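GDP-6-deoxy-D-mannose reductase (PDB 6X3B) probably catalyses the NADPH-dependent reduction of GDP-4-dehydro-6-deoxy-D-mannose to GDP-D-rhamnose, a sugar donor for bacterial lipopolysaccharide O-antigen. Local coordinates at residues F120-V132 with P145-E159. Numbering follows the deposited sequence.
Sequences FLYISSGDVYGQV and PHPRNPYAVSKLAAE. With NDP (NADPH dihydro-nicotinamide-adenine-dinucleotide phosphate), chain E.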
# COMPACT_ATOMS: atom_id res chain seq x y z
N PHE A 120 -15.95 -3.67 -9.01
CA PHE A 120 -14.56 -3.82 -9.41
C PHE A 120 -13.90 -4.79 -8.43
O PHE A 120 -13.70 -4.45 -7.26
CB PHE A 120 -13.83 -2.48 -9.40
CG PHE A 120 -12.47 -2.53 -10.05
CD1 PHE A 120 -11.36 -2.97 -9.35
CD2 PHE A 120 -12.32 -2.12 -11.37
CE1 PHE A 120 -10.09 -3.02 -9.96
CE2 PHE A 120 -11.05 -2.15 -11.99
CZ PHE A 120 -9.95 -2.60 -11.30
N LEU A 121 -13.55 -5.98 -8.91
CA LEU A 121 -12.87 -6.96 -8.06
C LEU A 121 -11.38 -6.94 -8.42
O LEU A 121 -10.99 -7.35 -9.52
CB LEU A 121 -13.48 -8.35 -8.25
CG LEU A 121 -12.67 -9.51 -7.66
CD1 LEU A 121 -12.52 -9.35 -6.12
CD2 LEU A 121 -13.32 -10.85 -8.01
N TYR A 122 -10.57 -6.45 -7.49
CA TYR A 122 -9.13 -6.40 -7.67
C TYR A 122 -8.53 -7.70 -7.16
O TYR A 122 -8.84 -8.14 -6.05
CB TYR A 122 -8.51 -5.22 -6.92
CG TYR A 122 -7.03 -5.26 -7.05
CD1 TYR A 122 -6.43 -5.02 -8.28
CD2 TYR A 122 -6.22 -5.66 -5.98
CE1 TYR A 122 -5.06 -5.09 -8.44
CE2 TYR A 122 -4.84 -5.73 -6.12
CZ TYR A 122 -4.28 -5.46 -7.37
OH TYR A 122 -2.91 -5.53 -7.53
N ILE A 123 -7.70 -8.34 -7.98
CA ILE A 123 -7.08 -9.60 -7.62
C ILE A 123 -5.69 -9.29 -7.09
O ILE A 123 -4.78 -8.91 -7.84
CB ILE A 123 -7.04 -10.60 -8.80
CG1 ILE A 123 -8.47 -10.96 -9.27
CG2 ILE A 123 -6.32 -11.89 -8.39
CD1 ILE A 123 -9.50 -11.19 -8.11
N SER A 124 -5.53 -9.45 -5.77
CA SER A 124 -4.25 -9.23 -5.09
C SER A 124 -3.53 -10.57 -4.96
O SER A 124 -3.49 -11.35 -5.91
CB SER A 124 -4.51 -8.57 -3.73
OG SER A 124 -3.30 -8.24 -3.04
N SER A 125 -2.94 -10.84 -3.80
CA SER A 125 -2.20 -12.08 -3.58
C SER A 125 -2.02 -12.30 -2.08
O SER A 125 -1.81 -11.34 -1.34
CB SER A 125 -0.83 -12.04 -4.24
OG SER A 125 -0.04 -13.12 -3.79
N GLY A 126 -2.11 -13.56 -1.66
CA GLY A 126 -1.75 -13.88 -0.28
C GLY A 126 -0.30 -13.59 0.05
O GLY A 126 0.08 -13.63 1.22
N ASP A 127 0.51 -13.30 -0.97
CA ASP A 127 1.91 -12.94 -0.76
C ASP A 127 2.05 -11.59 -0.07
O ASP A 127 3.12 -11.30 0.46
CB ASP A 127 2.65 -12.96 -2.12
CG ASP A 127 4.17 -12.98 -1.98
OD1 ASP A 127 4.69 -13.70 -1.10
OD2 ASP A 127 4.85 -12.29 -2.77
N VAL A 128 1.00 -10.75 -0.03
CA VAL A 128 1.14 -9.47 0.67
C VAL A 128 1.40 -9.66 2.15
O VAL A 128 1.97 -8.77 2.79
CB VAL A 128 -0.09 -8.57 0.47
CG1 VAL A 128 -0.30 -8.23 -1.00
CG2 VAL A 128 -1.33 -9.24 1.08
N TYR A 129 1.00 -10.80 2.74
CA TYR A 129 1.14 -10.92 4.19
C TYR A 129 2.60 -10.99 4.63
O TYR A 129 2.92 -10.53 5.73
CB TYR A 129 0.37 -12.13 4.71
CG TYR A 129 -1.13 -11.95 4.67
CD1 TYR A 129 -1.79 -11.12 5.58
CD2 TYR A 129 -1.90 -12.63 3.73
CE1 TYR A 129 -3.17 -10.97 5.54
CE2 TYR A 129 -3.27 -12.47 3.68
CZ TYR A 129 -3.90 -11.65 4.59
OH TYR A 129 -5.26 -11.50 4.53
N GLY A 130 3.49 -11.55 3.81
CA GLY A 130 4.87 -11.67 4.24
C GLY A 130 5.07 -12.76 5.29
O GLY A 130 4.42 -13.80 5.28
N GLN A 131 5.99 -12.51 6.21
CA GLN A 131 6.34 -13.50 7.22
C GLN A 131 5.26 -13.52 8.29
O GLN A 131 4.90 -12.48 8.84
CB GLN A 131 7.71 -13.18 7.84
CG GLN A 131 8.40 -14.36 8.49
CD GLN A 131 9.91 -14.23 8.43
OE1 GLN A 131 10.49 -13.52 9.24
NE2 GLN A 131 10.54 -14.90 7.47
N VAL A 132 4.72 -14.70 8.57
CA VAL A 132 3.66 -14.84 9.56
C VAL A 132 4.09 -15.90 10.56
O VAL A 132 4.54 -16.98 10.16
CB VAL A 132 2.30 -15.19 8.91
CG1 VAL A 132 1.28 -15.50 9.97
CG2 VAL A 132 1.80 -14.04 8.04
N PRO A 145 -0.39 -6.80 6.96
CA PRO A 145 0.55 -7.40 6.01
C PRO A 145 1.91 -6.72 6.03
O PRO A 145 2.04 -5.53 6.32
CB PRO A 145 -0.16 -7.19 4.66
CG PRO A 145 -0.91 -5.92 4.86
CD PRO A 145 -1.36 -5.90 6.31
N HIS A 146 2.95 -7.51 5.72
CA HIS A 146 4.34 -7.02 5.71
C HIS A 146 5.03 -7.52 4.46
O HIS A 146 5.84 -8.45 4.51
CB HIS A 146 5.10 -7.48 6.96
CG HIS A 146 4.53 -6.94 8.24
ND1 HIS A 146 4.71 -5.63 8.63
CD2 HIS A 146 3.76 -7.52 9.18
CE1 HIS A 146 4.07 -5.43 9.77
NE2 HIS A 146 3.48 -6.56 10.13
N PRO A 147 4.70 -6.93 3.30
CA PRO A 147 5.23 -7.44 2.02
C PRO A 147 6.74 -7.46 2.01
O PRO A 147 7.39 -6.52 2.46
CB PRO A 147 4.70 -6.44 0.98
CG PRO A 147 3.60 -5.73 1.65
CD PRO A 147 3.85 -5.74 3.10
N ARG A 148 7.29 -8.53 1.41
CA ARG A 148 8.73 -8.76 1.44
C ARG A 148 9.39 -8.68 0.07
O ARG A 148 10.60 -8.90 -0.03
CB ARG A 148 9.03 -10.13 2.05
CG ARG A 148 8.50 -10.29 3.46
CD ARG A 148 8.73 -11.71 3.95
NE ARG A 148 10.14 -11.96 4.22
CZ ARG A 148 10.77 -11.58 5.33
NH1 ARG A 148 10.11 -10.91 6.27
NH2 ARG A 148 12.05 -11.86 5.49
N ASN A 149 8.64 -8.35 -0.98
CA ASN A 149 9.23 -8.22 -2.30
C ASN A 149 8.45 -7.15 -3.05
O ASN A 149 7.32 -6.83 -2.66
CB ASN A 149 9.21 -9.57 -3.03
CG ASN A 149 7.81 -10.03 -3.34
OD1 ASN A 149 7.11 -9.40 -4.10
ND2 ASN A 149 7.39 -11.13 -2.73
N PRO A 150 9.02 -6.57 -4.11
CA PRO A 150 8.32 -5.48 -4.80
C PRO A 150 7.01 -5.89 -5.47
O PRO A 150 6.13 -5.04 -5.66
CB PRO A 150 9.34 -5.00 -5.85
CG PRO A 150 10.66 -5.59 -5.41
CD PRO A 150 10.32 -6.87 -4.73
N TYR A 151 6.86 -7.15 -5.88
CA TYR A 151 5.56 -7.59 -6.38
C TYR A 151 4.51 -7.52 -5.27
O TYR A 151 3.42 -6.96 -5.46
CB TYR A 151 5.66 -9.01 -6.92
CG TYR A 151 4.35 -9.74 -7.04
CD1 TYR A 151 3.53 -9.57 -8.17
CD2 TYR A 151 3.94 -10.63 -6.05
CE1 TYR A 151 2.32 -10.27 -8.29
CE2 TYR A 151 2.74 -11.33 -6.17
CZ TYR A 151 1.94 -11.15 -7.29
OH TYR A 151 0.77 -11.84 -7.40
N ALA A 152 4.84 -8.04 -4.08
CA ALA A 152 3.86 -8.00 -2.99
C ALA A 152 3.58 -6.56 -2.57
O ALA A 152 2.43 -6.22 -2.26
CB ALA A 152 4.34 -8.85 -1.82
N VAL A 153 4.61 -5.70 -2.58
CA VAL A 153 4.42 -4.27 -2.32
C VAL A 153 3.41 -3.68 -3.31
O VAL A 153 2.45 -3.00 -2.93
CB VAL A 153 5.76 -3.53 -2.40
CG1 VAL A 153 5.56 -2.01 -2.44
CG2 VAL A 153 6.66 -3.91 -1.19
N SER A 154 3.60 -3.96 -4.61
CA SER A 154 2.72 -3.40 -5.63
C SER A 154 1.29 -3.92 -5.50
O SER A 154 0.35 -3.17 -5.77
CB SER A 154 3.28 -3.70 -7.03
OG SER A 154 3.02 -5.04 -7.41
N LYS A 155 1.10 -5.17 -5.06
CA LYS A 155 -0.26 -5.67 -4.87
C LYS A 155 -0.96 -4.97 -3.71
O LYS A 155 -2.12 -4.58 -3.83
CB LYS A 155 -0.25 -7.19 -4.64
CG LYS A 155 0.37 -8.01 -5.73
CD LYS A 155 -0.36 -7.85 -7.08
CE LYS A 155 -1.32 -9.00 -7.30
NZ LYS A 155 -2.10 -8.80 -8.54
N LEU A 156 -0.26 -4.78 -2.59
CA LEU A 156 -0.87 -4.09 -1.46
C LEU A 156 -1.17 -2.64 -1.80
O LEU A 156 -2.22 -2.10 -1.41
CB LEU A 156 0.06 -4.17 -0.23
CG LEU A 156 -0.50 -3.74 1.12
CD1 LEU A 156 -1.71 -4.62 1.46
CD2 LEU A 156 0.57 -3.83 2.22
N ALA A 157 -0.26 -1.99 -2.52
CA ALA A 157 -0.51 -0.62 -2.94
C ALA A 157 -1.74 -0.54 -3.85
O ALA A 157 -2.57 0.37 -3.71
CB ALA A 157 0.73 -0.05 -3.63
N ALA A 158 -1.88 -1.48 -4.78
CA ALA A 158 -3.03 -1.43 -5.68
C ALA A 158 -4.33 -1.75 -4.94
O ALA A 158 -5.39 -1.20 -5.29
CB ALA A 158 -2.82 -2.41 -6.83
N GLU A 159 -4.29 -2.65 -3.96
CA GLU A 159 -5.44 -2.87 -3.07
C GLU A 159 -5.93 -1.56 -2.49
O GLU A 159 -7.12 -1.23 -2.56
CB GLU A 159 -5.06 -3.81 -1.92
CG GLU A 159 -4.91 -5.28 -2.20
CD GLU A 159 -4.71 -6.06 -0.90
OE1 GLU A 159 -5.04 -5.50 0.18
OE2 GLU A 159 -4.26 -7.22 -0.92
PA NDP E . -0.01 -14.13 -15.83
O1A NDP E . 1.33 -13.49 -15.67
O2A NDP E . -0.07 -15.54 -16.30
O5B NDP E . -0.93 -13.21 -16.77
C5B NDP E . -0.78 -11.77 -16.71
C4B NDP E . -1.73 -11.14 -17.69
O4B NDP E . -1.60 -9.70 -17.62
C3B NDP E . -1.53 -11.51 -19.17
O3B NDP E . -2.77 -11.72 -19.82
C2B NDP E . -0.78 -10.30 -19.72
O2B NDP E . -1.05 -10.14 -21.11
C1B NDP E . -1.42 -9.18 -18.92
N9A NDP E . -0.61 -7.97 -18.84
C8A NDP E . 0.64 -7.86 -18.30
N7A NDP E . 1.13 -6.65 -18.37
C5A NDP E . 0.13 -5.92 -19.00
C6A NDP E . 0.04 -4.56 -19.38
N6A NDP E . 1.03 -3.70 -19.14
N1A NDP E . -1.09 -4.15 -20.00
C2A NDP E . -2.06 -5.05 -20.22
N3A NDP E . -2.08 -6.35 -19.91
C4A NDP E . -0.95 -6.72 -19.30
O3 NDP E . -0.80 -14.03 -14.44
PN NDP E . -1.68 -15.12 -13.66
O1N NDP E . -2.86 -15.46 -14.50
O2N NDP E . -0.78 -16.22 -13.21
O5D NDP E . -2.16 -14.27 -12.39
C5D NDP E . -3.45 -13.62 -12.43
C4D NDP E . -3.60 -12.73 -11.22
O4D NDP E . -3.53 -13.55 -10.02
C3D NDP E . -2.52 -11.65 -11.05
O3D NDP E . -3.08 -10.44 -10.56
C2D NDP E . -1.56 -12.30 -10.06
O2D NDP E . -0.80 -11.36 -9.32
C1D NDP E . -2.53 -13.07 -9.16
N1N NDP E . -1.88 -14.24 -8.49
C2N NDP E . -1.54 -15.36 -9.20
C3N NDP E . -1.09 -16.49 -8.58
C7N NDP E . -0.51 -17.57 -9.42
O7N NDP E . -0.01 -18.56 -8.88
N7N NDP E . -0.54 -17.42 -10.73
C4N NDP E . -1.21 -16.59 -7.09
C5N NDP E . -1.53 -15.31 -6.44
C6N NDP E . -1.61 -14.20 -7.14
P2B NDP E . 0.30 -10.30 -21.99
O1X NDP E . -0.13 -10.10 -23.43
O2X NDP E . 1.26 -9.23 -21.53
O3X NDP E . 0.83 -11.69 -21.73
O HOH W 1 1.43 -14.25 -5.69
O HOH W 2 5.78 -10.86 0.82
O HOH W 3 7.36 -9.90 6.26
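Lys155 reaches from helix 150-169 to the end of strand 119-123. Its NZ donates to Ile123 O at 2.8 Å. The same NZ also donates to NDP O3D and NDP O2D of the nicotinamide ribose. Two bends in the side chain, at chi2 and chi3, carry the amine there, past the Tyr122 hydroxyl. Three acceptors thus fix the buried amine.

Packing is tight on this side. Ala158 CB presses against Tyr122, 3.4 Å from CZ. Ser124 OG donates to Glu159 OE2 at 2.5 Å, on the anti lone pair. Glu159 OE1 forms a salt bridge with Arg177, so the carboxylate is held at both oxygens. Val128 CG1 lies against the helix backbone, near Ala152 O and Leu156 N.

Tyr151 OH hydrogen-bonds NDP O2D at 2.5 Å, and water 1 joins this hydroxyl to Ser125 OG. Ser125 OG also accepts from Asp127 N, forming an ST turn. Asn149 ND2 meets Asp127 OD2 on its syn side at 2.8 Å, with the two flat groups 22° apart. Asn149 OD1 caps the helix by accepting from Ala152 N.

The far end is looser and more exposed. His146 N donates to Tyr129 O. Water 3 links Gln131 N, His146 O and Arg148 NH1. The Gln131 amide stacks on the Arg148 guanidinium, with NE2 3.9 Å above its centre and the planes 23° apart.

Tyr151 and Lys155 form the YxxxK pair of the extended short-chain dehydrogenase/reductase family. Ser125 lies alongside the nicotinamide, its CB 3.7 Å from NDP C6N. This grouping, on a Rossmann-fold strand and helix, is characteristic of that family's active site.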